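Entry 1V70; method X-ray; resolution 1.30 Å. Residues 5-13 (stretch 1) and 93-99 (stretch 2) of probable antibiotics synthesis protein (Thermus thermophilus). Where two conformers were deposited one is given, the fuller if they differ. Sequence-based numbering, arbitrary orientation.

Stretch 1, residues 5-13: DLKRLARYN
Stretch 2, residues 93-99: SPALLLV

A short helix and the loop after it can pack against a β-strand chiefly through apolar side chains, without a hydrogen bond between them, and residues 5-13 and 93-99 of this Thermus thermophilus protein illustrate the principle. At the apolar centre, Leu96 (chi1 t, chi2 p) points toward the first stretch, and its CD2 lies 4.0 Å from CB of Ala10. The small methyl of alanine accompanies the closest of the backbone approaches. One helical turn earlier, Leu6 also points toward the strand; its m, p rotamer (chi1 -80°, chi2 54°) places CD2 3.9 Å from CD1 of Leu98. The CA-to-CB bond of Leu98 is directed sideways, but its t, p side chain brings the end nearer, a reach that branched leucine provides. Leu6, Leu96 and Leu98 are all buried, as suits their hydrocarbon side chains, whereas Leu97 and Val99, alternating with them along the strand, make no contact here.

Together the stretches bury 266 Å². The strand, 95-99, is extended, with phi from -102° to -138° and psi from 120° to 148°. The chains run in opposite senses: Leu6 lies nearest Leu98 (CA to CA 9.1 Å), Ala10 nearest Leu96 (CA to CA 7.8 Å) and Tyr12 nearest Pro94 (CA to CA 8.7 Å).

The spacing of Leu6 and Ala10 comes from the helix, residues 6-9, whose phi/psi values stay near -57 to -75°/-25 to -36°. Ala10 N donates to Leu6 O at 3.2 Å, although Ala10 itself has left helical geometry (-52/133). Arg11 (-161/160) and Tyr12 (-123/160) then continue in an extended path, with Arg11 pointing away and Tyr12 toward the second stretch.

Tyr12, with chi1 m and chi2 -84°, has the largest covered area, 70 Å². Its CZ lies 3.8 Å from CB of Pro94, a compact apolar partner with a C-gamma exo ring and phi/psi of -67/162, while Tyr12 OH is 3.7 Å from that same CB. Near the plane of the tyrosine ring, at its edge, CE1 approaches Ala95 O at 3.9 Å. The ring supplies apolar surface, and its OH reaches over the strand start, 4.3 Å from Leu96 CB, without a hydrogen bond to the second stretch.

At the other end of the first stretch, Asp5 and Lys7 form polar bonds that do not reach the second. Asp5 (chi1 t) caps the helix, its OD1 accepting from Lys7 N at 3.0 Å. Lys7, pointing away from the strand, curls back through m, t, m, m so that NZ forms a 2.8 Å salt bridge with Asp5 OD1; NZ is also bonded elsewhere in the structure. Arg8 N donates to Asp5 O at 2.9 Å, securing the first turn.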

ATOM      1  N   ASP A   5       6.835  -3.728 -11.000  1.00 14.99           N
ATOM      2  CA  ASP A   5       6.538  -5.060 -10.495  1.00 15.10           C
ATOM      3  C   ASP A   5       7.342  -5.085  -9.197  1.00 14.84           C
ATOM      4  O   ASP A   5       8.571  -5.212  -9.226  1.00 15.49           O
ATOM      5  CB  ASP A   5       7.053  -6.141 -11.449  1.00 16.68           C
ATOM      6  CG  ASP A   5       6.741  -7.544 -10.959  1.00 19.45           C
ATOM      7  OD1 ASP A   5       6.458  -7.701  -9.752  1.00 19.71           O
ATOM      8  OD2 ASP A   5       6.788  -8.492 -11.772  1.00 20.85           O
ATOM      9  N   LEU A   6       6.662  -4.935  -8.065  1.00 14.30           N
ATOM     10  CA  LEU A   6       7.340  -4.911  -6.774  1.00 15.61           C
ATOM     11  C   LEU A   6       8.171  -6.155  -6.502  1.00 15.74           C
ATOM     12  O   LEU A   6       9.171  -6.093  -5.782  1.00 16.43           O
ATOM     13  CB  LEU A   6       6.327  -4.695  -5.646  1.00 16.05           C
ATOM     14  CG  LEU A   6       5.855  -3.252  -5.423  1.00 20.02           C
ATOM     15  CD1 LEU A   6       5.305  -2.656  -6.708  1.00 22.26           C
ATOM     16  CD2 LEU A   6       4.803  -3.234  -4.325  1.00 20.51           C
ATOM     17  N   LYS A   7       7.760  -7.280  -7.080  1.00 16.26           N
ATOM     18  CA  LYS A   7       8.481  -8.536  -6.904  1.00 18.96           C
ATOM     19  C   LYS A   7       9.890  -8.404  -7.472  1.00 18.44           C
ATOM     20  O   LYS A   7      10.843  -8.971  -6.935  1.00 21.30           O
ATOM     21  CB  LYS A   7       7.745  -9.676  -7.615  1.00 20.08           C
ATOM     22  CG  LYS A   7       6.309  -9.877  -7.150  1.00 24.64           C
ATOM     23  CD  LYS A   7       5.663 -11.086  -7.819  1.00 26.67           C
ATOM     24  CE  LYS A   7       5.537 -10.909  -9.328  1.00 27.69           C
ATOM     25  NZ  LYS A   7       4.620  -9.794  -9.696  1.00 26.32           N
ATOM     26  N   ARG A   8      10.016  -7.647  -8.556  1.00 16.64           N
ATOM     27  CA  ARG A   8      11.317  -7.444  -9.202  1.00 17.57           C
ATOM     28  C   ARG A   8      12.210  -6.491  -8.416  1.00 16.84           C
ATOM     29  O   ARG A   8      13.420  -6.665  -8.371  1.00 18.94           O
ATOM     30  CB  ARG A   8      11.099  -6.898 -10.611  1.00 19.46           C
ATOM     31  CG  ARG A   8      12.422  -6.682 -11.356  1.00 25.05           C
ATOM     32  CD  ARG A   8      12.310  -5.549 -12.401  1.00 29.10           C
ATOM     33  NE  ARG A   8      13.614  -4.894 -12.544  1.00 33.83           N
ATOM     34  CZ  ARG A   8      13.686  -3.544 -12.683  1.00 36.03           C
ATOM     35  NH1 ARG A   8      12.589  -2.786 -12.690  1.00 36.85           N
ATOM     36  NH2 ARG A   8      14.882  -2.978 -12.817  1.00 37.47           N
ATOM     37  N   LEU A   9      11.614  -5.476  -7.796  1.00 13.39           N
ATOM     38  CA  LEU A   9      12.367  -4.480  -7.037  1.00 13.36           C
ATOM     39  C   LEU A   9      12.950  -4.988  -5.726  1.00 13.50           C
ATOM     40  O   LEU A   9      13.930  -4.434  -5.226  1.00 13.61           O
ATOM     41  CB  LEU A   9      11.484  -3.269  -6.737  1.00 12.92           C
ATOM     42  CG  LEU A   9      10.993  -2.450  -7.931  1.00 14.78           C
ATOM     43  CD1 LEU A   9      10.178  -1.268  -7.431  1.00 15.50           C
ATOM     44  CD2 LEU A   9      12.182  -1.971  -8.752  1.00 18.50           C
ATOM     45  N   ALA A  10      12.341  -6.029  -5.167  1.00 14.10           N
ATOM     46  CA  ALA A  10      12.797  -6.593  -3.902  1.00 15.51           C
ATOM     47  C   ALA A  10      14.287  -6.918  -3.901  1.00 15.47           C
ATOM     48  O   ALA A  10      14.806  -7.525  -4.838  1.00 16.04           O
ATOM     49  CB  ALA A  10      11.986  -7.842  -3.571  1.00 16.60           C
ATOM     50  N   ARG A  11      14.965  -6.502  -2.838  1.00 14.22           N
ATOM     51  CA  ARG A  11      16.397  -6.733  -2.679  1.00 14.05           C
ATOM     52  C   ARG A  11      16.731  -6.562  -1.202  1.00 14.28           C
ATOM     53  O   ARG A  11      15.976  -5.933  -0.462  1.00 14.19           O
ATOM     54  CB  ARG A  11      17.199  -5.730  -3.518  1.00 14.20           C
ATOM     55  CG  ARG A  11      17.014  -4.287  -3.084  1.00 13.88           C
ATOM     56  CD  ARG A  11      17.818  -3.305  -3.933  1.00 14.82           C
ATOM     57  NE  ARG A  11      17.618  -1.934  -3.475  1.00 14.99           N
ATOM     58  CZ  ARG A  11      18.136  -1.430  -2.358  1.00 16.70           C
ATOM     59  NH1 ARG A  11      18.903  -2.179  -1.576  1.00 15.66           N
ATOM     60  NH2 ARG A  11      17.863  -0.180  -2.006  1.00 18.34           N
ATOM     61  N   TYR A  12      17.859  -7.117  -0.775  1.00 14.15           N
ATOM     62  CA  TYR A  12      18.267  -7.023   0.621  1.00 14.54           C
ATOM     63  C   TYR A  12      19.640  -6.379   0.778  1.00 14.42           C
ATOM     64  O   TYR A  12      20.428  -6.323  -0.166  1.00 15.46           O
ATOM     65  CB  TYR A  12      18.243  -8.416   1.252  1.00 15.43           C
ATOM     66  CG  TYR A  12      16.844  -8.981   1.341  1.00 17.00           C
ATOM     67  CD1 TYR A  12      16.004  -8.648   2.403  1.00 18.77           C
ATOM     68  CD2 TYR A  12      16.336  -9.797   0.330  1.00 19.59           C
ATOM     69  CE1 TYR A  12      14.690  -9.110   2.454  1.00 21.08           C
ATOM     70  CE2 TYR A  12      15.024 -10.263   0.371  1.00 21.60           C
ATOM     71  CZ  TYR A  12      14.207  -9.914   1.435  1.00 21.61           C
ATOM     72  OH  TYR A  12      12.905 -10.356   1.477  1.00 24.94           O
ATOM     73  N   ASN A  13      19.911  -5.887   1.979  1.00 14.12           N
ATOM     74  CA  ASN A  13      21.170  -5.221   2.294  1.00 15.19           C
ATOM     75  C   ASN A  13      21.728  -5.891   3.546  1.00 15.72           C
ATOM     76  O   ASN A  13      21.070  -5.922   4.583  1.00 15.72           O
ATOM     77  CB  ASN A  13      20.897  -3.737   2.564  1.00 15.54           C
ATOM     78  CG  ASN A  13      22.162  -2.935   2.789  1.00 16.31           C
ATOM     79  OD1 ASN A  13      23.142  -3.438   3.336  1.00 19.05           O
ATOM     80  ND2 ASN A  13      22.138  -1.673   2.381  1.00 17.13           N
ATOM     81  N   SER A  93      13.777 -15.495   9.359  1.00 19.73           N
ATOM     82  CA  SER A  93      13.645 -15.399   7.909  1.00 18.85           C
ATOM     83  C   SER A  93      13.483 -13.947   7.474  1.00 16.89           C
ATOM     84  O   SER A  93      13.122 -13.086   8.276  1.00 16.31           O
ATOM     85  CB  SER A  93      12.430 -16.202   7.436  1.00 20.71           C
ATOM     86  OG  SER A  93      12.551 -17.570   7.781  1.00 23.77           O
ATOM     87  N   PRO A  94      13.755 -13.655   6.193  1.00 16.30           N
ATOM     88  CA  PRO A  94      13.611 -12.278   5.717  1.00 15.43           C
ATOM     89  C   PRO A  94      12.149 -11.836   5.736  1.00 14.03           C
ATOM     90  O   PRO A  94      11.235 -12.662   5.793  1.00 14.89           O
ATOM     91  CB  PRO A  94      14.164 -12.343   4.293  1.00 16.68           C
ATOM     92  CG  PRO A  94      15.154 -13.476   4.357  1.00 17.78           C
ATOM     93  CD  PRO A  94      14.399 -14.498   5.170  1.00 16.90           C
ATOM     94  N   ALA A  95      11.937 -10.527   5.697  1.00 12.20           N
ATOM     95  CA  ALA A  95      10.595  -9.966   5.674  1.00 11.12           C
ATOM     96  C   ALA A  95      10.584  -8.814   4.680  1.00 11.37           C
ATOM     97  O   ALA A  95      11.584  -8.106   4.526  1.00 11.09           O
ATOM     98  CB  ALA A  95      10.197  -9.470   7.064  1.00 12.22           C
ATOM     99  N   LEU A  96       9.456  -8.644   3.999  1.00 11.03           N
ATOM    100  CA  LEU A  96       9.282  -7.581   3.018  1.00 10.81           C
ATOM    101  C   LEU A  96       7.989  -6.846   3.335  1.00  9.99           C
ATOM    102  O   LEU A  96       6.939  -7.466   3.485  1.00 10.19           O
ATOM    103  CB  LEU A  96       9.193  -8.154   1.601  1.00 11.40           C
ATOM    104  CG  LEU A  96       9.257  -7.130   0.464  0.50 10.15           C
ATOM    105  CD1 LEU A  96      10.606  -6.422   0.484  0.50 11.18           C
ATOM    106  CD2 LEU A  96       9.051  -7.835  -0.865  0.50 11.99           C
ATOM    107  N   LEU A  97       8.074  -5.523   3.420  1.00  8.96           N
ATOM    108  CA  LEU A  97       6.913  -4.699   3.733  1.00  8.96           C
ATOM    109  C   LEU A  97       6.672  -3.645   2.673  1.00  8.86           C
ATOM    110  O   LEU A  97       7.615  -3.163   2.047  1.00  9.89           O
ATOM    111  CB  LEU A  97       7.126  -3.964   5.060  1.00  9.18           C
ATOM    112  CG  LEU A  97       7.673  -4.759   6.243  1.00 10.03           C
ATOM    113  CD1 LEU A  97       7.927  -3.816   7.407  1.00 10.75           C
ATOM    114  CD2 LEU A  97       6.693  -5.856   6.620  1.00 10.81           C
ATOM    115  N   LEU A  98       5.404  -3.306   2.474  1.00  8.18           N
ATOM    116  CA  LEU A  98       5.009  -2.234   1.574  1.00  9.30           C
ATOM    117  C   LEU A  98       4.711  -1.137   2.597  1.00  8.58           C
ATOM    118  O   LEU A  98       3.861  -1.314   3.483  1.00  9.07           O
ATOM    119  CB  LEU A  98       3.755  -2.610   0.787  1.00 10.35           C
ATOM    120  CG  LEU A  98       3.183  -1.518  -0.125  1.00 13.71           C
ATOM    121  CD1 LEU A  98       4.240  -1.030  -1.102  1.00 17.25           C
ATOM    122  CD2 LEU A  98       1.981  -2.070  -0.870  1.00 18.03           C
ATOM    123  N   VAL A  99       5.426  -0.022   2.494  1.00 10.19           N
ATOM    124  CA  VAL A  99       5.287   1.070   3.449  1.00 10.08           C
ATOM    125  C   VAL A  99       4.913   2.377   2.774  1.00 10.28           C
ATOM    126  O   VAL A  99       5.580   2.812   1.831  1.00 12.03           O
ATOM    127  CB  VAL A  99       6.613   1.271   4.225  1.00 10.44           C
ATOM    128  CG1 VAL A  99       6.417   2.258   5.366  1.00 12.10           C
ATOM    129  CG2 VAL A  99       7.117  -0.066   4.745  1.00 11.37           C
TER